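Local coordinates for protein Exo-1,5-alpha-L-arabinofuranobiosidase (Gibberella zeae, PDB 2YDT) that probably acts as an exo-acting glycoside hydrolase that releases arabinobiose from alpha-1,5-linked L-arabinan, and binds an arabinofuranose and an iminosugar inhibitor in its pocket, at residues Glu118-Val123 with Val139-Glu144; Lys182-Thr187 with Ser195-Asp200; Gln331-Leu336 with Val358-Glu363. One frame throughout, in Å; residues are numbered along the deposited sequence.

Contact 1 of 3, residues Glu118-Val123 with Val139-Glu144; sequences ETLIEV and VALGGE. With SO4 (sulfate ion), chain E.
T119, L120 and I121 pair with G142, L141 and A140 in antiparallel register, the axes of strands 119-123 and 139-142 lying 4.6 Å apart at 173°. T119 N and O bond to G142 O and N, and I121 N bonds to A140 O; at the far end I121 O takes V139 N at 2.8 Å and, more weakly, A140 N. V139 and A140 thus both face I121, a classic beta bulge. At the other end, beyond the last backbone pair, the T119 hydroxyl reaches the next carbonyl, G143 O. With chi1 at 45°, OG1 stands over its own backbone and donates to G143 O at 2.9 Å, tilted 19° from the carbonyl plane; T119 OG1 is also hydrogen-bonded to V154 N. Leucine and alanine contacts are slighter: L120 CD1 lies 4.2 Å from L141 CB, and I121 CB faces A140 CB. Around the bulge, V123 CG2 meets V139 CG2 at 3.7 Å, while I121 CG2 packs on V139 CB at 4.0 Å. A water joins E118 OE1 to G142 O, and a sulfate ion, probably from the crystallisation liquor, accepts from E144 N at 3.0 Å. The hairpin forms the outer half of a four-stranded propeller blade: strand 105-111 flanks 119-126 within the sheet, and strand 165-172 of the next blade packs on I121, V123, V139 and A140.

Contact 2 of 3, residues Lys182-Thr187 with Ser195-Asp200; sequences KLVHQT and SKVVDD
H185 and D200 are joined by a short hydrogen bond, ND1 to OD1 at 2.6 Å. The acceptor uses its syn lone pair and lies 2° out of the ring plane, with carboxylate and imidazole nearly coplanar. V198 CB sits over one ring face, 3.8 Å from the centroid in a CH-pi contact, so the ring is held by its edge and covered on that side. The backbone of H185 is satisfied by V198, N to O and O to N, and L183 O accepts D200 N. Beyond V198 a mixture of backbone and side-chain bonds gathers round S195. Its OG is turned back over its own backbone (chi1 78°), where it accepts from T187 N at 2.9 Å and donates to K196 O; S195 N returns a bond to T187 O. S195 O takes Q186 NE2 at 2.8 Å, nearly along the C=O axis, while Q186 OE1 bonds with Y170 OH. At the opposite end K182 NZ forms a salt bridge to D199 OD1 at 3.0 Å, with a weaker bond to OD2. D199 OD2 is taken chiefly by K202 in a salt bridge, and D175 is a further partner of K182. This hairpin is the outer edge of a propeller blade. Strand 165-172 adjoins 182-188 in the sheet, and Y225 and Y227 of the next blade pack against L183.

Contact 3 of 3, residues Gln331-Leu336 with Val358-Glu363; sequences QKDPDL and VVRLSE. With MN (manganese (II) ion), chain J; MN (manganese (II) ion), chain K; SO4 (sulfate ion), chain D.
The R360 guanidinium has L336 CD2 over the centre of one face, 3.8 Å above its plane, and acidic groups around its edge. There NH1 donates to D333 OD2 at 2.9 Å and to D335 OD2 at 3.3 Å, with a weak bond from NH2 to D333 OD2; the carboxylates are turned 41° and 50° from the guanidinium plane. A sulfate ion, probably from the crystallisation liquor, takes NE at 2.8 Å and NH2 on another part of the edge. D335 OD2 also accepts S362 OG at 2.6 Å through its syn lone pair, and OD1 takes S362 N; chi1 of -166° puts CG anti to the backbone N, and the carboxylate beyond it meets the first turn of helix 361-364. D335 O accepts L361 N. D333 OD1 receives D335 N in an Asx turn, within a type I turn from D333 to L336. Outside this network, Q331 OE1 binds one manganese ion and E363 OE2 another, at 2.0 Å; two waters on the second ion donate to the sulfate. One arginine thus serves two aspartates, which would probably favour ionised carboxylates, while D335 bonds directly to the backbone N of S362 as the final strand turns into the helix.

Overall arrangement
Contacts 1 and 2 each join the outer two strands of neighbouring propeller blades, and they touch where V139 and A140 meet Q186. Contact 3 lies on the opposite side of the chain's centre, about 36 and 34 Å from them centre to centre, in the blade where strand 11-17 pairs with C-terminal strand 354-360. All three are partly buried. In contact 1 the backbone ladder and apolar packing dominate, whereas contact 2 adds a histidine-carboxylate bond and a salt bridge to a shorter ladder. Contact 3 has a single strand pair and relies on charge, with manganese and sulfate at its margins; sulfate also borders contact 1.

Contact 1 of 3, residues Glu118-Val123 with Val139-Glu144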
ATOM      1  N   GLU A 118     -12.645  -3.069  17.031  1.00  9.11           N
ATOM      2  CA  GLU A 118     -13.172  -2.209  15.963  1.00  8.76           C
ATOM      3  C   GLU A 118     -12.047  -1.751  15.036  1.00  8.80           C
ATOM      4  O   GLU A 118     -10.864  -1.846  15.405  1.00  9.64           O
ATOM      5  CB  GLU A 118     -13.878  -0.973  16.540  1.00 10.14           C
ATOM      6  CG  GLU A 118     -15.022  -1.309  17.490  1.00 11.85           C
ATOM      7  CD  GLU A 118     -15.768  -0.084  17.960  1.00 13.07           C
ATOM      8  OE1 GLU A 118     -16.422   0.566  17.132  1.00 14.98           O
ATOM      9  OE2 GLU A 118     -15.702   0.218  19.169  1.00 14.61           O
ATOM     10  N   THR A 119     -12.438  -1.308  13.843  1.00  8.02           N
ATOM     11  CA  THR A 119     -11.531  -0.746  12.839  1.00  7.41           C
ATOM     12  C   THR A 119     -12.066   0.585  12.353  1.00  7.61           C
ATOM     13  O   THR A 119     -13.256   0.745  12.164  1.00  8.36           O
ATOM     14  CB  THR A 119     -11.321  -1.722  11.663  1.00  5.95           C
ATOM     15  OG1 THR A 119     -12.592  -2.266  11.280  1.00  6.53           O
ATOM     16  CG2 THR A 119     -10.419  -2.899  12.050  1.00  7.98           C
ATOM     17  N   LEU A 120     -11.183   1.559  12.187  1.00  7.09           N
ATOM     18  CA  LEU A 120     -11.590   2.880  11.777  1.00  6.98           C
ATOM     19  C   LEU A 120     -10.511   3.538  10.909  1.00  6.58           C
ATOM     20  O   LEU A 120      -9.464   3.976  11.418  1.00  7.56           O
ATOM     21  CB  LEU A 120     -11.926   3.711  13.021  1.00  7.47           C
ATOM     22  CG  LEU A 120     -12.390   5.161  12.869  1.00 10.20           C
ATOM     23  CD1 LEU A 120     -13.496   5.343  11.820  1.00  9.91           C
ATOM     24  CD2 LEU A 120     -12.804   5.692  14.257  1.00  9.95           C
ATOM     25  N   ILE A 121     -10.790   3.613   9.603  1.00  5.96           N
ATOM     26  CA  ILE A 121      -9.898   4.254   8.675  1.00  5.55           C
ATOM     27  C   ILE A 121     -10.037   5.778   8.854  1.00  6.12           C
ATOM     28  O   ILE A 121     -11.125   6.336   8.702  1.00  6.55           O
ATOM     29  CB  ILE A 121     -10.128   3.801   7.195  1.00  6.30           C
ATOM     30  CG1 ILE A 121      -9.732   2.318   7.042  1.00  7.00           C
ATOM     31  CG2 ILE A 121      -9.332   4.686   6.262  1.00  7.79           C
ATOM     32  CD1 ILE A 121     -10.162   1.675   5.691  1.00  8.97           C
ATOM     33  N   GLU A 122      -8.889   6.432   9.101  1.00  6.04           N
ATOM     34  CA  GLU A 122      -8.753   7.862   9.395  1.00  6.11           C
ATOM     35  C   GLU A 122      -7.913   8.519   8.345  1.00  7.02           C
ATOM     36  O   GLU A 122      -7.097   7.866   7.693  1.00  6.59           O
ATOM     37  CB  GLU A 122      -7.991   8.068  10.726  1.00  6.49           C
ATOM     38  CG  GLU A 122      -8.517   7.282  11.935  1.00  6.97           C
ATOM     39  CD  GLU A 122      -9.775   7.886  12.492  1.00 10.18           C
ATOM     40  OE1 GLU A 122     -10.694   8.133  11.690  1.00  8.02           O
ATOM     41  OE2 GLU A 122      -9.860   8.095  13.728  1.00  8.56           O
ATOM     42  N   VAL A 123      -8.090   9.825   8.168  1.00  6.11           N
ATOM     43  CA  VAL A 123      -7.112  10.658   7.456  1.00  6.81           C
ATOM     44  C   VAL A 123      -6.565  11.727   8.397  1.00  7.23           C
ATOM     45  O   VAL A 123      -7.345  12.453   9.006  1.00  8.01           O
ATOM     46  CB  VAL A 123      -7.675  11.316   6.160  1.00  6.50           C
ATOM     47  CG1 VAL A 123      -6.690  12.277   5.493  1.00  7.34           C
ATOM     48  CG2 VAL A 123      -8.102  10.233   5.190  1.00  8.22           C
ATOM     49  N   VAL A 139     -13.147   8.148   7.909  1.00  7.91           N
ATOM     50  CA  VAL A 139     -13.588   7.646   6.613  1.00  8.10           C
ATOM     51  C   VAL A 139     -14.536   6.470   6.714  1.00  8.52           C
ATOM     52  O   VAL A 139     -15.655   6.501   6.183  1.00 10.16           O
ATOM     53  CB  VAL A 139     -12.401   7.268   5.734  1.00  8.11           C
ATOM     54  CG1 VAL A 139     -12.896   6.883   4.265  1.00  9.71           C
ATOM     55  CG2 VAL A 139     -11.345   8.437   5.696  1.00  8.56           C
ATOM     56  N   ALA A 140     -14.101   5.404   7.361  1.00  8.13           N
ATOM     57  CA  ALA A 140     -14.867   4.154   7.352  1.00  8.51           C
ATOM     58  C   ALA A 140     -14.695   3.415   8.655  1.00  8.30           C
ATOM     59  O   ALA A 140     -13.584   3.131   9.052  1.00  9.37           O
ATOM     60  CB  ALA A 140     -14.412   3.249   6.181  1.00  9.17           C
ATOM     61  N   LEU A 141     -15.814   3.112   9.305  1.00  8.22           N
ATOM     62  CA  LEU A 141     -15.841   2.304  10.526  1.00  7.87           C
ATOM     63  C   LEU A 141     -16.242   0.900  10.215  1.00  8.56           C
ATOM     64  O   LEU A 141     -17.215   0.667   9.453  1.00  8.49           O
ATOM     65  CB  LEU A 141     -16.891   2.869  11.483  1.00  8.43           C
ATOM     66  CG  LEU A 141     -17.102   2.231  12.840  1.00  9.77           C
ATOM     67  CD1 LEU A 141     -15.930   2.400  13.784  1.00 10.69           C
ATOM     68  CD2 LEU A 141     -18.387   2.834  13.477  1.00 11.44           C
ATOM     69  N   GLY A 142     -15.519  -0.048  10.795  1.00  8.05           N
ATOM     70  CA  GLY A 142     -15.824  -1.441  10.719  1.00  8.55           C
ATOM     71  C   GLY A 142     -15.683  -2.150  12.064  1.00  8.40           C
ATOM     72  O   GLY A 142     -15.402  -1.553  13.121  1.00  8.61           O
ATOM     73  N   GLY A 143     -15.832  -3.457  11.990  1.00  8.73           N
ATOM     74  CA  GLY A 143     -15.778  -4.314  13.168  1.00  8.75           C
ATOM     75  C   GLY A 143     -14.412  -4.881  13.483  1.00  9.36           C
ATOM     76  O   GLY A 143     -13.378  -4.258  13.226  1.00  9.17           O
ATOM     77  N   GLU A 144     -14.403  -6.077  14.063  1.00  8.69           N
ATOM     78  CA  GLU A 144     -13.249  -6.636  14.718  1.00  9.38           C
ATOM     79  C   GLU A 144     -12.120  -6.918  13.724  1.00  8.54           C
ATOM     80  O   GLU A 144     -12.334  -7.521  12.668  1.00  8.66           O
ATOM     81  CB  GLU A 144     -13.669  -7.962  15.381  1.00  9.96           C
ATOM     82  CG  GLU A 144     -12.549  -8.665  16.078  1.00 13.77           C
ATOM     83  CD  GLU A 144     -12.969  -9.873  16.892  1.00 18.04           C
ATOM     84  OE1 GLU A 144     -12.192 -10.223  17.796  1.00 18.71           O
ATOM     85  OE2 GLU A 144     -14.048 -10.431  16.644  1.00 19.81           O
TER
HETATM   86  S   SO4 E1503     -17.948  -7.717  14.068  0.85 20.68           S
HETATM   87  O1  SO4 E1503     -17.791  -6.690  15.100  0.85 22.32           O
HETATM   88  O2  SO4 E1503     -19.040  -7.353  13.192  0.85 22.19           O
HETATM   89  O3  SO4 E1503     -16.693  -7.863  13.356  0.85 14.28           O
HETATM   90  O4  SO4 E1503     -18.331  -9.004  14.705  0.85 23.45           O
HETATM   91  O   HOH W   1     -17.363  -0.814  14.905  1.00 13.84           O

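Contact 2 of 3, residues Lys182-Thr187 with Ser195-Asp200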
ATOM      1  N   LYS A 182     -14.650  -7.843   0.255  1.00  7.29           N
ATOM      2  CA  LYS A 182     -14.679  -7.237  -1.067  1.00  7.85           C
ATOM      3  C   LYS A 182     -13.819  -5.967  -1.028  1.00  7.67           C
ATOM      4  O   LYS A 182     -13.317  -5.595   0.025  1.00  7.25           O
ATOM      5  CB  LYS A 182     -16.120  -6.956  -1.519  1.00  8.47           C
ATOM      6  CG  LYS A 182     -16.859  -5.931  -0.660  1.00  9.96           C
ATOM      7  CD  LYS A 182     -18.276  -5.640  -1.177  1.00 10.30           C
ATOM      8  CE  LYS A 182     -18.984  -4.553  -0.422  1.00 14.28           C
ATOM      9  NZ  LYS A 182     -20.405  -4.400  -1.004  1.00 12.54           N
ATOM     10  N   LEU A 183     -13.645  -5.337  -2.178  1.00  6.95           N
ATOM     11  CA  LEU A 183     -12.817  -4.149  -2.368  1.00  7.12           C
ATOM     12  C   LEU A 183     -13.727  -3.005  -2.781  1.00  6.58           C
ATOM     13  O   LEU A 183     -14.610  -3.179  -3.632  1.00  6.44           O
ATOM     14  CB  LEU A 183     -11.744  -4.394  -3.443  1.00  6.65           C
ATOM     15  CG  LEU A 183     -10.688  -5.382  -3.000  1.00  8.30           C
ATOM     16  CD1 LEU A 183      -9.788  -5.785  -4.150  1.00  7.51           C
ATOM     17  CD2 LEU A 183      -9.835  -4.755  -1.858  1.00 10.80           C
ATOM     18  N   VAL A 184     -13.536  -1.853  -2.141  1.00  6.80           N
ATOM     19  CA  VAL A 184     -14.429  -0.703  -2.275  1.00  6.31           C
ATOM     20  C   VAL A 184     -13.666   0.587  -2.228  1.00  6.73           C
ATOM     21  O   VAL A 184     -12.483   0.606  -1.885  1.00  7.70           O
ATOM     22  CB  VAL A 184     -15.487  -0.651  -1.148  1.00  6.00           C
ATOM     23  CG1 VAL A 184     -16.274  -1.953  -0.996  1.00  7.32           C
ATOM     24  CG2 VAL A 184     -14.857  -0.310   0.212  1.00  8.24           C
ATOM     25  N   HIS A 185     -14.340   1.696  -2.563  1.00  7.33           N
ATOM     26  CA  HIS A 185     -13.750   3.029  -2.394  1.00  6.77           C
ATOM     27  C   HIS A 185     -14.790   4.035  -1.956  1.00  7.77           C
ATOM     28  O   HIS A 185     -16.004   3.815  -2.085  1.00  7.88           O
ATOM     29  CB  HIS A 185     -13.019   3.524  -3.639  1.00  6.52           C
ATOM     30  CG  HIS A 185     -13.906   4.003  -4.748  1.00  7.31           C
ATOM     31  ND1 HIS A 185     -14.202   3.237  -5.860  1.00  8.93           N
ATOM     32  CD2 HIS A 185     -14.513   5.201  -4.944  1.00  7.72           C
ATOM     33  CE1 HIS A 185     -14.984   3.936  -6.673  1.00  8.84           C
ATOM     34  NE2 HIS A 185     -15.208   5.126  -6.131  1.00  8.88           N
ATOM     35  N   GLN A 186     -14.287   5.154  -1.426  1.00  7.69           N
ATOM     36  CA  GLN A 186     -15.086   6.346  -1.238  1.00  7.49           C
ATOM     37  C   GLN A 186     -14.305   7.517  -1.803  1.00  8.75           C
ATOM     38  O   GLN A 186     -13.072   7.477  -1.888  1.00  8.85           O
ATOM     39  CB  GLN A 186     -15.421   6.573   0.240  1.00  8.01           C
ATOM     40  CG  GLN A 186     -16.386   5.523   0.815  1.00  8.18           C
ATOM     41  CD  GLN A 186     -16.609   5.671   2.294  1.00  8.19           C
ATOM     42  OE1 GLN A 186     -16.081   4.915   3.107  1.00  9.01           O
ATOM     43  NE2 GLN A 186     -17.399   6.685   2.667  1.00  7.99           N
ATOM     44  N   THR A 187     -15.023   8.582  -2.183  1.00  8.39           N
ATOM     45  CA  THR A 187     -14.367   9.768  -2.698  1.00  8.19           C
ATOM     46  C   THR A 187     -14.658  11.012  -1.839  1.00  8.85           C
ATOM     47  O   THR A 187     -15.611  11.039  -1.057  1.00  9.08           O
ATOM     48  CB  THR A 187     -14.803  10.074  -4.168  1.00  8.44           C
ATOM     49  OG1 THR A 187     -16.190  10.502  -4.216  1.00  9.39           O
ATOM     50  CG2 THR A 187     -14.590   8.882  -5.091  1.00  9.41           C
ATOM     51  N   SER A 195     -18.083  10.250   0.049  1.00 10.36           N
ATOM     52  CA  SER A 195     -19.184   9.652  -0.737  1.00 10.77           C
ATOM     53  C   SER A 195     -19.700   8.323  -0.166  1.00 11.39           C
ATOM     54  O   SER A 195     -19.064   7.652   0.665  1.00 10.89           O
ATOM     55  CB  SER A 195     -18.722   9.391  -2.180  1.00 10.98           C
ATOM     56  OG  SER A 195     -17.907   8.212  -2.275  1.00 11.23           O
ATOM     57  N   LYS A 196     -20.872   7.929  -0.672  1.00 12.12           N
ATOM     58  CA  LYS A 196     -21.348   6.564  -0.528  1.00 13.72           C
ATOM     59  C   LYS A 196     -20.239   5.585  -0.963  1.00 12.38           C
ATOM     60  O   LYS A 196     -19.465   5.850  -1.892  1.00 12.56           O
ATOM     61  CB  LYS A 196     -22.559   6.459  -1.457  1.00 14.49           C
ATOM     62  CG  LYS A 196     -23.320   5.192  -1.529  1.00 21.23           C
ATOM     63  CD  LYS A 196     -24.567   5.516  -2.406  1.00 25.39           C
ATOM     64  CE  LYS A 196     -24.985   4.398  -3.339  1.00 29.46           C
ATOM     65  NZ  LYS A 196     -25.897   4.949  -4.420  1.00 31.89           N
ATOM     66  N   VAL A 197     -20.164   4.448  -0.292  1.00  9.76           N
ATOM     67  CA  VAL A 197     -19.256   3.357  -0.712  1.00 10.41           C
ATOM     68  C   VAL A 197     -19.584   2.862  -2.115  1.00 10.36           C
ATOM     69  O   VAL A 197     -20.769   2.608  -2.441  1.00 12.09           O
ATOM     70  CB  VAL A 197     -19.298   2.226   0.285  1.00  8.66           C
ATOM     71  CG1 VAL A 197     -18.441   1.020  -0.167  1.00 11.59           C
ATOM     72  CG2 VAL A 197     -18.824   2.697   1.668  1.00 11.98           C
ATOM     73  N   VAL A 198     -18.546   2.730  -2.946  1.00 10.09           N
ATOM     74  CA  VAL A 198     -18.656   2.180  -4.307  1.00  9.24           C
ATOM     75  C   VAL A 198     -17.827   0.897  -4.377  1.00  9.00           C
ATOM     76  O   VAL A 198     -16.641   0.907  -4.023  1.00  8.44           O
ATOM     77  CB  VAL A 198     -18.152   3.158  -5.348  1.00  9.81           C
ATOM     78  CG1 VAL A 198     -18.193   2.589  -6.811  1.00 11.04           C
ATOM     79  CG2 VAL A 198     -18.914   4.531  -5.264  1.00 11.95           C
ATOM     80  N   ASP A 199     -18.430  -0.192  -4.865  1.00  8.82           N
ATOM     81  CA  ASP A 199     -17.692  -1.457  -5.014  1.00  8.91           C
ATOM     82  C   ASP A 199     -16.704  -1.383  -6.174  1.00  8.92           C
ATOM     83  O   ASP A 199     -17.032  -0.852  -7.268  1.00  9.42           O
ATOM     84  CB  ASP A 199     -18.652  -2.604  -5.249  1.00 10.41           C
ATOM     85  CG  ASP A 199     -19.480  -2.954  -4.011  1.00 12.48           C
ATOM     86  OD1 ASP A 199     -19.188  -2.470  -2.896  1.00 16.21           O
ATOM     87  OD2 ASP A 199     -20.540  -3.609  -4.172  1.00 22.05           O
ATOM     88  N   ASP A 200     -15.489  -1.906  -5.934  1.00  8.54           N
ATOM     89  CA  ASP A 200     -14.411  -1.942  -6.906  1.00  8.58           C
ATOM     90  C   ASP A 200     -14.167  -3.346  -7.481  1.00  8.84           C
ATOM     91  O   ASP A 200     -13.725  -3.460  -8.629  1.00  8.74           O
ATOM     92  CB  ASP A 200     -13.100  -1.436  -6.301  1.00  8.22           C
ATOM     93  CG  ASP A 200     -13.136   0.029  -5.949  1.00  9.74           C
ATOM     94  OD1 ASP A 200     -13.750   0.810  -6.698  1.00  9.61           O
ATOM     95  OD2 ASP A 200     -12.538   0.372  -4.889  1.00  8.02           O
TER

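Contact 3 of 3, residues Gln331-Leu336 with Val358-Glu363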
ATOM      1  N   GLN A 331      10.945  11.220  -9.033  1.00 15.22           N
ATOM      2  CA  GLN A 331      10.456  12.199 -10.020  1.00 17.47           C
ATOM      3  C   GLN A 331      11.589  12.618 -10.975  1.00 18.21           C
ATOM      4  O   GLN A 331      11.379  12.699 -12.185  1.00 19.85           O
ATOM      5  CB  GLN A 331       9.801  13.427  -9.292  1.00 18.24           C
ATOM      6  CG  GLN A 331      10.756  14.273  -8.388  1.00 23.95           C
ATOM      7  CD  GLN A 331      10.167  14.972  -7.096  1.00 31.33           C
ATOM      8  OE1 GLN A 331       9.006  14.800  -6.695  1.00 30.71           O
ATOM      9  NE2 GLN A 331      11.021  15.765  -6.457  1.00 33.83           N
ATOM     10  N   LYS A 332      12.769  12.845 -10.432  1.00 18.72           N
ATOM     11  CA  LYS A 332      13.883  13.404 -11.210  1.00 19.80           C
ATOM     12  C   LYS A 332      14.693  12.374 -11.928  1.00 19.30           C
ATOM     13  O   LYS A 332      15.545  12.726 -12.745  1.00 18.66           O
ATOM     14  CB  LYS A 332      14.801  14.214 -10.297  1.00 21.03           C
ATOM     15  CG  LYS A 332      14.020  15.279  -9.558  1.00 26.48           C
ATOM     16  CD  LYS A 332      14.591  16.659  -9.649  1.00 33.05           C
ATOM     17  CE  LYS A 332      15.822  16.796  -8.755  1.00 37.08           C
ATOM     18  NZ  LYS A 332      16.168  18.237  -8.474  1.00 39.62           N
ATOM     19  N   ASP A 333      14.474  11.102 -11.627  1.00 17.32           N
ATOM     20  CA  ASP A 333      15.154  10.035 -12.364  1.00 18.28           C
ATOM     21  C   ASP A 333      14.292   8.796 -12.365  1.00 17.12           C
ATOM     22  O   ASP A 333      14.391   7.941 -11.487  1.00 16.05           O
ATOM     23  CB  ASP A 333      16.556   9.744 -11.822  1.00 18.73           C
ATOM     24  CG  ASP A 333      17.349   8.780 -12.748  1.00 21.29           C
ATOM     25  OD1 ASP A 333      16.747   8.166 -13.677  1.00 21.75           O
ATOM     26  OD2 ASP A 333      18.587   8.642 -12.550  1.00 23.97           O
ATOM     27  N   PRO A 334      13.439   8.681 -13.365  1.00 16.93           N
ATOM     28  CA  PRO A 334      12.514   7.569 -13.519  1.00 17.02           C
ATOM     29  C   PRO A 334      13.169   6.176 -13.579  1.00 15.55           C
ATOM     30  O   PRO A 334      12.480   5.182 -13.418  1.00 15.25           O
ATOM     31  CB  PRO A 334      11.837   7.879 -14.846  1.00 17.98           C
ATOM     32  CG  PRO A 334      11.928   9.352 -14.979  1.00 19.26           C
ATOM     33  CD  PRO A 334      13.230   9.712 -14.405  1.00 17.98           C
ATOM     34  N   ASP A 335      14.478   6.101 -13.837  1.00 14.22           N
ATOM     35  CA  ASP A 335      15.207   4.825 -13.802  1.00 14.10           C
ATOM     36  C   ASP A 335      15.367   4.299 -12.368  1.00 13.22           C
ATOM     37  O   ASP A 335      15.505   3.115 -12.177  1.00 14.32           O
ATOM     38  CB  ASP A 335      16.595   5.033 -14.425  1.00 14.82           C
ATOM     39  CG  ASP A 335      17.313   3.748 -14.753  1.00 14.60           C
ATOM     40  OD1 ASP A 335      16.721   2.661 -14.858  1.00 15.66           O
ATOM     41  OD2 ASP A 335      18.549   3.834 -14.961  1.00 19.85           O
ATOM     42  N   LEU A 336      15.320   5.179 -11.384  1.00 13.22           N
ATOM     43  CA  LEU A 336      15.543   4.775  -9.984  1.00 12.45           C
ATOM     44  C   LEU A 336      14.248   4.234  -9.365  1.00 12.92           C
ATOM     45  O   LEU A 336      13.160   4.847  -9.517  1.00 13.37           O
ATOM     46  CB  LEU A 336      16.047   5.950  -9.152  1.00 13.29           C
ATOM     47  CG  LEU A 336      17.473   6.451  -9.457  1.00 13.31           C
ATOM     48  CD1 LEU A 336      17.785   7.718  -8.583  1.00 18.39           C
ATOM     49  CD2 LEU A 336      18.467   5.328  -9.259  1.00 15.67           C
ATOM     50  N   VAL A 358      17.602   1.032  -3.249  1.00 10.79           N
ATOM     51  CA  VAL A 358      17.299   1.782  -4.454  1.00 10.58           C
ATOM     52  C   VAL A 358      18.115   1.127  -5.568  1.00 11.07           C
ATOM     53  O   VAL A 358      19.333   0.991  -5.432  1.00 11.50           O
ATOM     54  CB  VAL A 358      17.611   3.266  -4.339  1.00 10.78           C
ATOM     55  CG1 VAL A 358      17.565   3.944  -5.736  1.00 12.48           C
ATOM     56  CG2 VAL A 358      16.648   3.925  -3.357  1.00 12.22           C
ATOM     57  N   VAL A 359      17.425   0.700  -6.601  1.00 11.22           N
ATOM     58  CA  VAL A 359      18.012   0.026  -7.789  1.00 11.79           C
ATOM     59  C   VAL A 359      17.717   0.852  -9.034  1.00 12.50           C
ATOM     60  O   VAL A 359      16.876   1.745  -9.025  1.00 11.86           O
ATOM     61  CB  VAL A 359      17.453  -1.368  -7.987  1.00 12.83           C
ATOM     62  CG1 VAL A 359      17.700  -2.229  -6.751  1.00 14.71           C
ATOM     63  CG2 VAL A 359      15.936  -1.339  -8.356  1.00 11.54           C
ATOM     64  N   ARG A 360      18.464   0.600 -10.117  1.00 12.48           N
ATOM     65  CA  ARG A 360      18.163   1.140 -11.415  1.00 13.62           C
ATOM     66  C   ARG A 360      17.538   0.065 -12.299  1.00 13.78           C
ATOM     67  O   ARG A 360      18.088  -1.025 -12.461  1.00 14.45           O
ATOM     68  CB  ARG A 360      19.474   1.641 -12.114  1.00 13.73           C
ATOM     69  CG  ARG A 360      19.907   2.968 -11.688  1.00 16.44           C
ATOM     70  CD  ARG A 360      21.079   3.521 -12.554  1.00 16.93           C
ATOM     71  NE  ARG A 360      21.479   4.762 -11.937  1.00 17.76           N
ATOM     72  CZ  ARG A 360      20.848   5.919 -12.095  1.00 15.86           C
ATOM     73  NH1 ARG A 360      19.849   6.038 -12.954  1.00 16.76           N
ATOM     74  NH2 ARG A 360      21.254   6.966 -11.431  1.00 19.88           N
ATOM     75  N   LEU A 361      16.420   0.391 -12.935  1.00 13.76           N
ATOM     76  CA  LEU A 361      15.713  -0.540 -13.771  1.00 14.12           C
ATOM     77  C   LEU A 361      16.593  -0.865 -14.992  1.00 15.17           C
ATOM     78  O   LEU A 361      16.581  -2.010 -15.445  1.00 15.38           O
ATOM     79  CB  LEU A 361      14.372   0.042 -14.212  1.00 14.23           C
ATOM     80  CG  LEU A 361      13.333   0.115 -13.104  1.00 14.91           C
ATOM     81  CD1 LEU A 361      12.128   0.965 -13.576  1.00 16.13           C
ATOM     82  CD2 LEU A 361      12.939  -1.306 -12.659  1.00 17.40           C
ATOM     83  N   SER A 362      17.362   0.133 -15.444  1.00 15.98           N
ATOM     84  CA  SER A 362      18.318  -0.063 -16.568  1.00 17.74           C
ATOM     85  C   SER A 362      19.345  -1.160 -16.261  1.00 18.34           C
ATOM     86  O   SER A 362      19.890  -1.792 -17.184  1.00 19.72           O
ATOM     87  CB  SER A 362      19.016   1.247 -16.930  1.00 17.22           C
ATOM     88  OG  SER A 362      19.805   1.785 -15.900  1.00 17.88           O
ATOM     89  N   GLU A 363      19.594  -1.427 -14.980  1.00 17.28           N
ATOM     90  CA  GLU A 363      20.529  -2.488 -14.571  1.00 17.38           C
ATOM     91  C   GLU A 363      19.855  -3.790 -14.173  1.00 17.36           C
ATOM     92  O   GLU A 363      20.302  -4.878 -14.519  1.00 17.96           O
ATOM     93  CB  GLU A 363      21.406  -1.964 -13.432  1.00 17.48           C
ATOM     94  CG  GLU A 363      22.063  -0.638 -13.823  1.00 20.11           C
ATOM     95  CD  GLU A 363      22.980  -0.045 -12.781  1.00 23.73           C
ATOM     96  OE1 GLU A 363      22.670  -0.175 -11.577  1.00 23.99           O
ATOM     97  OE2 GLU A 363      24.008   0.585 -13.167  1.00 24.87           O
TER
HETATM   98 MN    MN J1508       6.663  14.477  -7.051  0.50 22.05          MN
HETATM   99 MN    MN K1509      25.505   1.535 -12.261  0.50 28.62          MN
HETATM  100  S   SO4 D1502      24.223   5.162  -9.389  0.90 20.95           S
HETATM  101  O1  SO4 D1502      23.387   6.344  -9.334  0.90 22.17           O
HETATM  102  O2  SO4 D1502      23.676   4.144 -10.247  0.90 19.02           O
HETATM  103  O3  SO4 D1502      25.560   5.624  -9.764  0.90 24.15           O
HETATM  104  O4  SO4 D1502      24.450   4.589  -8.063  0.90 20.11           O
HETATM  105  O   HOH W   2      24.090   1.572 -10.385  1.00 23.93           O
HETATM  106  O   HOH W   3       6.112  14.659  -4.918  1.00 20.13           O
HETATM  107  O   HOH W   4       7.365  12.482  -6.521  1.00 25.67           O
HETATM  108  O   HOH W   5       4.923  14.052  -7.517  1.00 35.63           O
HETATM  109  O   HOH W   6      25.211   3.574 -12.385  0.50 19.14           O